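Local coordinates for cupin type-2 domain-containing protein (Neisseria meningitidis, PDB 2I45) that is of unknown function but has the cupin beta-barrel fold, a domain that in many relatives binds a metal or small ligand, at residues I15-P21 against V34-Y40; E56-A60 against G92-V96. All blocks are in the same frame, centred on the assembly; numbering follows the deposited sequence.

Contact 1 and contact 2 lie side by side in the fold, their centres about 10 Å apart. They meet on one antiparallel sheet, where strand 29-37 is the neighbour of strand 92-99. Leu-36 N lies 2.8 Å from Cys-93 O and Val-34 O lies 3.2 Å from Leu-95 N, both probable hydrogen bonds. Along the chain they come in series: contact 1 is complete before contact 2 opens. Contact 1 lays the loop after helix 8-13 over strand 29-37 at the surface. Contact 2 joins the other edge of strand 92-99 to the end of strand 50-56 and the turn into the second sheet. There Met-59, Cys-93 and Leu-95 are buried, while Glu-56 is exposed.

Contact 1 (I15-P21 against V34-Y40)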
loop_
_atom_site.group_PDB
_atom_site.type_symbol
_atom_site.label_atom_id
_atom_site.label_comp_id
_atom_site.label_asym_id
_atom_site.label_seq_id
_atom_site.Cartn_x
_atom_site.Cartn_y
_atom_site.Cartn_z
ATOM N N ILE B 15 -7.867 -13.835 9.513
ATOM C CA ILE B 15 -7.522 -13.340 10.827
ATOM C C ILE B 15 -8.813 -12.853 11.470
ATOM O O ILE B 15 -9.438 -11.920 11.016
ATOM C CB ILE B 15 -6.342 -12.307 10.786
ATOM C CG1 ILE B 15 -6.691 -11.015 11.484
ATOM C CG2 ILE B 15 -5.955 -11.927 9.360
ATOM C CD1 ILE B 15 -6.487 -11.068 12.968
ATOM N N LYS B 16 -9.227 -13.540 12.520
ATOM C CA LYS B 16 -10.514 -13.254 13.171
ATOM C C LYS B 16 -10.264 -12.787 14.605
ATOM O O LYS B 16 -11.169 -12.827 15.415
ATOM C CB LYS B 16 -11.481 -14.486 13.095
ATOM C CG LYS B 16 -12.978 -14.115 12.745
ATOM C CD LYS B 16 -14.047 -14.977 13.561
ATOM C CE LYS B 16 -15.219 -14.146 14.214
ATOM N NZ LYS B 16 -15.229 -14.018 15.737
ATOM N N GLU B 17 -9.022 -12.349 14.885
ATOM C CA GLU B 17 -8.564 -11.827 16.206
ATOM C C GLU B 17 -8.264 -10.343 16.115
ATOM O O GLU B 17 -8.209 -9.805 15.025
ATOM C CB GLU B 17 -7.300 -12.562 16.706
ATOM C CG GLU B 17 -7.567 -13.805 17.564
ATOM C CD GLU B 17 -8.773 -13.641 18.496
ATOM O OE1 GLU B 17 -8.899 -12.603 19.222
ATOM O OE2 GLU B 17 -9.614 -14.568 18.504
ATOM N N TYR B 18 -8.033 -9.652 17.215
ATOM C CA TYR B 18 -8.138 -8.231 17.078
ATOM C C TYR B 18 -7.004 -7.324 17.202
ATOM O O TYR B 18 -7.061 -6.259 16.647
ATOM C CB TYR B 18 -9.264 -7.647 17.888
ATOM C CG TYR B 18 -10.403 -7.253 17.011
ATOM C CD1 TYR B 18 -11.618 -7.929 17.078
ATOM C CD2 TYR B 18 -10.262 -6.265 16.101
ATOM C CE1 TYR B 18 -12.685 -7.598 16.282
ATOM C CE2 TYR B 18 -11.336 -5.912 15.295
ATOM C CZ TYR B 18 -12.536 -6.587 15.405
ATOM O OH TYR B 18 -13.575 -6.259 14.623
ATOM N N TRP B 19 -6.000 -7.613 17.978
ATOM C CA TRP B 19 -4.880 -6.699 17.851
ATOM C C TRP B 19 -3.799 -7.671 17.611
ATOM O O TRP B 19 -2.787 -7.686 18.306
ATOM C CB TRP B 19 -4.713 -5.784 19.087
ATOM C CG TRP B 19 -5.787 -4.694 19.108
ATOM C CD1 TRP B 19 -7.171 -4.869 19.323
ATOM C CD2 TRP B 19 -5.605 -3.297 18.849
ATOM N NE1 TRP B 19 -7.824 -3.653 19.213
ATOM C CE2 TRP B 19 -6.901 -2.675 18.931
ATOM C CE3 TRP B 19 -4.501 -2.517 18.563
ATOM C CZ2 TRP B 19 -7.094 -1.311 18.748
ATOM C CZ3 TRP B 19 -4.693 -1.153 18.352
ATOM C CH2 TRP B 19 -5.992 -0.558 18.443
ATOM N N GLN B 20 -4.068 -8.549 16.637
ATOM C CA GLN B 20 -3.151 -9.655 16.345
ATOM C C GLN B 20 -2.628 -9.677 14.919
ATOM O O GLN B 20 -3.128 -10.374 14.057
ATOM C CB GLN B 20 -3.696 -10.965 16.872
ATOM C CG GLN B 20 -3.387 -11.029 18.328
ATOM C CD GLN B 20 -4.351 -11.880 19.124
ATOM O OE1 GLN B 20 -4.623 -11.597 20.307
ATOM N NE2 GLN B 20 -4.856 -12.945 18.504
ATOM N N PRO B 21 -1.570 -8.887 14.681
ATOM C CA PRO B 21 -1.051 -8.706 13.341
ATOM C C PRO B 21 -0.569 -10.026 12.823
ATOM O O PRO B 21 0.064 -10.763 13.569
ATOM C CB PRO B 21 0.157 -7.776 13.562
ATOM C CG PRO B 21 0.563 -8.018 14.989
ATOM C CD PRO B 21 -0.753 -8.159 15.681
ATOM N N VAL B 34 -3.653 -6.503 10.408
ATOM C CA VAL B 34 -4.165 -6.514 11.769
ATOM C C VAL B 34 -5.511 -5.919 11.711
ATOM O O VAL B 34 -5.777 -5.114 10.834
ATOM C CB VAL B 34 -3.483 -5.506 12.643
ATOM C CG1 VAL B 34 -3.403 -6.033 14.065
ATOM C CG2 VAL B 34 -2.184 -5.122 12.065
ATOM N N LYS B 35 -6.354 -6.245 12.678
ATOM C CA LYS B 35 -7.645 -5.624 12.702
ATOM C C LYS B 35 -7.701 -4.842 13.974
ATOM O O LYS B 35 -7.202 -5.296 14.932
ATOM C CB LYS B 35 -8.718 -6.679 12.608
ATOM C CG LYS B 35 -8.730 -7.367 11.237
ATOM C CD LYS B 35 -10.018 -8.249 11.003
ATOM C CE LYS B 35 -9.937 -8.984 9.682
ATOM N NZ LYS B 35 -11.153 -9.830 9.345
ATOM N N LEU B 36 -8.313 -3.652 13.941
ATOM C CA LEU B 36 -8.412 -2.662 15.023
ATOM C C LEU B 36 -9.849 -2.355 15.442
ATOM O O LEU B 36 -10.741 -2.182 14.571
ATOM C CB LEU B 36 -7.857 -1.353 14.501
ATOM C CG LEU B 36 -6.411 -1.074 14.852
ATOM C CD1 LEU B 36 -5.462 -2.316 14.940
ATOM C CD2 LEU B 36 -5.882 -0.052 13.906
ATOM N N LEU B 37 -10.050 -2.259 16.767
ATOM C CA LEU B 37 -11.305 -1.877 17.387
ATOM C C LEU B 37 -10.956 -1.140 18.700
ATOM O O LEU B 37 -9.946 -1.461 19.315
ATOM C CB LEU B 37 -12.148 -3.106 17.638
ATOM C CG LEU B 37 -13.616 -2.810 18.011
ATOM C CD1 LEU B 37 -14.293 -1.862 17.055
ATOM C CD2 LEU B 37 -14.454 -4.066 18.081
ATOM N N GLY B 38 -11.755 -0.141 19.093
ATOM C CA GLY B 38 -11.395 0.784 20.209
ATOM C C GLY B 38 -9.947 1.244 20.117
ATOM O O GLY B 38 -9.507 1.575 19.040
ATOM N N ASP B 39 -9.183 1.219 21.219
ATOM C CA ASP B 39 -7.732 1.402 21.139
ATOM C C ASP B 39 -6.974 0.733 22.249
ATOM O O ASP B 39 -7.556 0.179 23.188
ATOM C CB ASP B 39 -7.375 2.879 21.210
ATOM C CG ASP B 39 -7.933 3.539 22.481
ATOM O OD1 ASP B 39 -9.161 3.883 22.480
ATOM O OD2 ASP B 39 -7.162 3.692 23.453
ATOM N N TYR B 40 -5.641 0.811 22.155
ATOM C CA TYR B 40 -4.793 0.232 23.174
ATOM C C TYR B 40 -3.805 1.220 23.643
ATOM O O TYR B 40 -2.700 0.833 24.005
ATOM C CB TYR B 40 -4.031 -0.999 22.670
ATOM C CG TYR B 40 -4.733 -2.286 22.995
ATOM C CD1 TYR B 40 -5.833 -2.687 22.214
ATOM C CD2 TYR B 40 -4.366 -3.089 24.093
ATOM C CE1 TYR B 40 -6.534 -3.827 22.445
ATOM C CE2 TYR B 40 -5.096 -4.295 24.341
ATOM C CZ TYR B 40 -6.189 -4.620 23.473
ATOM O OH TYR B 40 -6.986 -5.735 23.561
#
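Trp-19 loses 152 Å² to this contact, more than any other residue in it. Its indole lies along the end of strand 29-37. Leu-36 packs over one face, with CD1 of Leu-36 3.7 Å from the centroid of the Trp-19 six-membered ring, a CH-pi contact. Tyr-40 turns its ring edge to the opposite face, an edge-to-face pair: the centroids of the Tyr-40 ring and the Trp-19 five-membered ring are 4.4 Å apart, planes at 55°. At the indole edge, Trp-19 NE1 gives a weak hydrogen bond to Leu-37 O (3.1 Å). The strand belongs to the five-stranded antiparallel sheet of the cupin barrel, and the loop between helix 8-13 and strand 22-26 passes over it as irregular chain. Gly-38, with positive phi, marks the corner where the chain leaves this sheet, which lets Tyr-40 come back to the indole. Lys-35 buries 96 Å². Its extended side chain runs beneath the loop past Ile-15, and Lys-35 NZ makes a weak hydrogen bond with Ile-15 O at 3.2 Å. Tyr-18 buries 86 Å² and takes Leu-37 over its ring face, Leu-37 CB being 4.1 Å from the ring centroid. Further along, Pro-21 CD rests on Val-34 CG1 at 3.8 Å.

Contact 2 (E56-A60 against G92-V96); sequences EGDMA and GCSLV
Segments 56-60 and 92-96 run as antiparallel neighbours only at Glu-56 and Ser-94, a hydrogen-bonded pair with CA atoms 5.0 Å apart. Glu-56 N donates to Ser-94 O at 3.1 Å, and Ser-94 N donates to Glu-56 O at 2.8 Å. Cys-93 CA also lies 3.4 Å from Glu-56 O, a CA-H...O contact. Gly-57 then turns the chain away at phi/psi 78/170, and the directions CA 56 to 59 and CA 92 to 95 stand 106° apart. A CB on Gly-57 would clash with Gly-92 O. Gly-92 itself is at 101/136, again glycine territory. The turn carries the chain from strand 50-56 in one sheet to strand 59-63 in the other, as expected in the two-sheet barrel of a cupin. Glu-56 and Ser-94 direct their side chains to the same face. Selenomethionine Met-59 points toward strand 92-99 with rotamer p, t, m. Its CG lies 3.5 Å from Cys-93 SG, with Cys-93 at chi1 t, and Met-59 SE is 3.8 Å from Leu-95 CD2. Leu-36 and Leu-52 also touch Met-59 in this apolar interior. Asp-58 points away, and Asp-58 OD1 accepts a hydrogen bond from Glu-73 N.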
loop_
_atom_site.group_PDB
_atom_site.type_symbol
_atom_site.label_atom_id
_atom_site.label_comp_id
_atom_site.label_asym_id
_atom_site.label_seq_id
_atom_site.Cartn_x
_atom_site.Cartn_y
_atom_site.Cartn_z
ATOM N N GLU B 56 -10.276 -2.068 4.940
ATOM C CA GLU B 56 -11.773 -2.101 5.084
ATOM C C GLU B 56 -12.128 -1.449 6.409
ATOM O O GLU B 56 -11.361 -1.639 7.385
ATOM C CB GLU B 56 -12.302 -3.518 5.034
ATOM C CG GLU B 56 -13.747 -3.568 5.271
ATOM C CD GLU B 56 -14.276 -4.991 5.430
ATOM O OE1 GLU B 56 -13.418 -5.922 5.543
ATOM O OE2 GLU B 56 -15.539 -5.159 5.453
ATOM N N GLY B 57 -13.194 -0.636 6.418
ATOM C CA GLY B 57 -13.557 0.180 7.585
ATOM C C GLY B 57 -12.752 1.446 7.823
ATOM O O GLY B 57 -11.716 1.650 7.209
ATOM N N ASP B 58 -13.186 2.305 8.746
ATOM C CA ASP B 58 -12.402 3.542 9.031
ATOM C C ASP B 58 -11.607 3.503 10.329
ATOM O O ASP B 58 -11.883 2.734 11.193
ATOM C CB ASP B 58 -13.291 4.788 8.973
ATOM C CG ASP B 58 -14.300 4.711 7.840
ATOM O OD1 ASP B 58 -14.049 3.923 6.901
ATOM O OD2 ASP B 58 -15.356 5.397 7.887
HETATM N N MSE B 59 -10.588 4.320 10.446
HETATM C CA MSE B 59 -9.821 4.387 11.658
HETATM C C MSE B 59 -9.315 5.837 11.830
HETATM O O MSE B 59 -9.527 6.697 10.970
HETATM C CB MSE B 59 -8.719 3.306 11.687
HETATM C CG MSE B 59 -7.771 3.368 10.577
HETATM SE SE MSE B 59 -6.010 2.458 10.868
HETATM C CE MSE B 59 -5.389 3.544 12.326
ATOM N N ALA B 60 -8.734 6.138 12.977
ATOM C CA ALA B 60 -8.014 7.414 13.169
ATOM C C ALA B 60 -6.663 7.207 13.848
ATOM O O ALA B 60 -6.390 6.130 14.378
ATOM C CB ALA B 60 -8.841 8.414 13.973
ATOM N N GLY B 92 -14.209 -0.526 13.946
ATOM C CA GLY B 92 -13.371 -1.610 13.437
ATOM C C GLY B 92 -12.765 -1.365 12.060
ATOM O O GLY B 92 -13.445 -0.922 11.159
ATOM N N CYS B 93 -11.487 -1.688 11.908
ATOM C CA CYS B 93 -10.752 -1.411 10.700
ATOM C C CYS B 93 -9.783 -2.536 10.437
ATOM O O CYS B 93 -9.007 -2.928 11.367
ATOM C CB CYS B 93 -9.870 -0.172 10.890
ATOM S SG CYS B 93 -9.062 0.377 9.350
ATOM N N SER B 94 -9.770 -3.004 9.176
ATOM C CA SER B 94 -8.696 -3.850 8.675
ATOM C C SER B 94 -7.656 -3.037 7.947
ATOM O O SER B 94 -7.993 -2.277 7.045
ATOM C CB SER B 94 -9.263 -4.884 7.741
ATOM O OG SER B 94 -10.299 -5.565 8.422
ATOM N N LEU B 95 -6.392 -3.252 8.303
ATOM C CA LEU B 95 -5.350 -2.324 7.945
ATOM C C LEU B 95 -4.037 -2.998 7.581
ATOM O O LEU B 95 -3.578 -3.880 8.302
ATOM C CB LEU B 95 -5.108 -1.430 9.163
ATOM C CG LEU B 95 -3.698 -0.855 9.477
ATOM C CD1 LEU B 95 -3.375 0.393 8.665
ATOM C CD2 LEU B 95 -3.574 -0.441 10.921
ATOM N N VAL B 96 -3.408 -2.538 6.500
ATOM C CA VAL B 96 -2.054 -2.947 6.196
ATOM C C VAL B 96 -1.047 -1.900 6.615
ATOM O O VAL B 96 -1.144 -0.718 6.238
ATOM C CB VAL B 96 -1.813 -3.200 4.701
ATOM C CG1 VAL B 96 -0.357 -3.708 4.517
ATOM C CG2 VAL B 96 -2.791 -4.166 4.174
#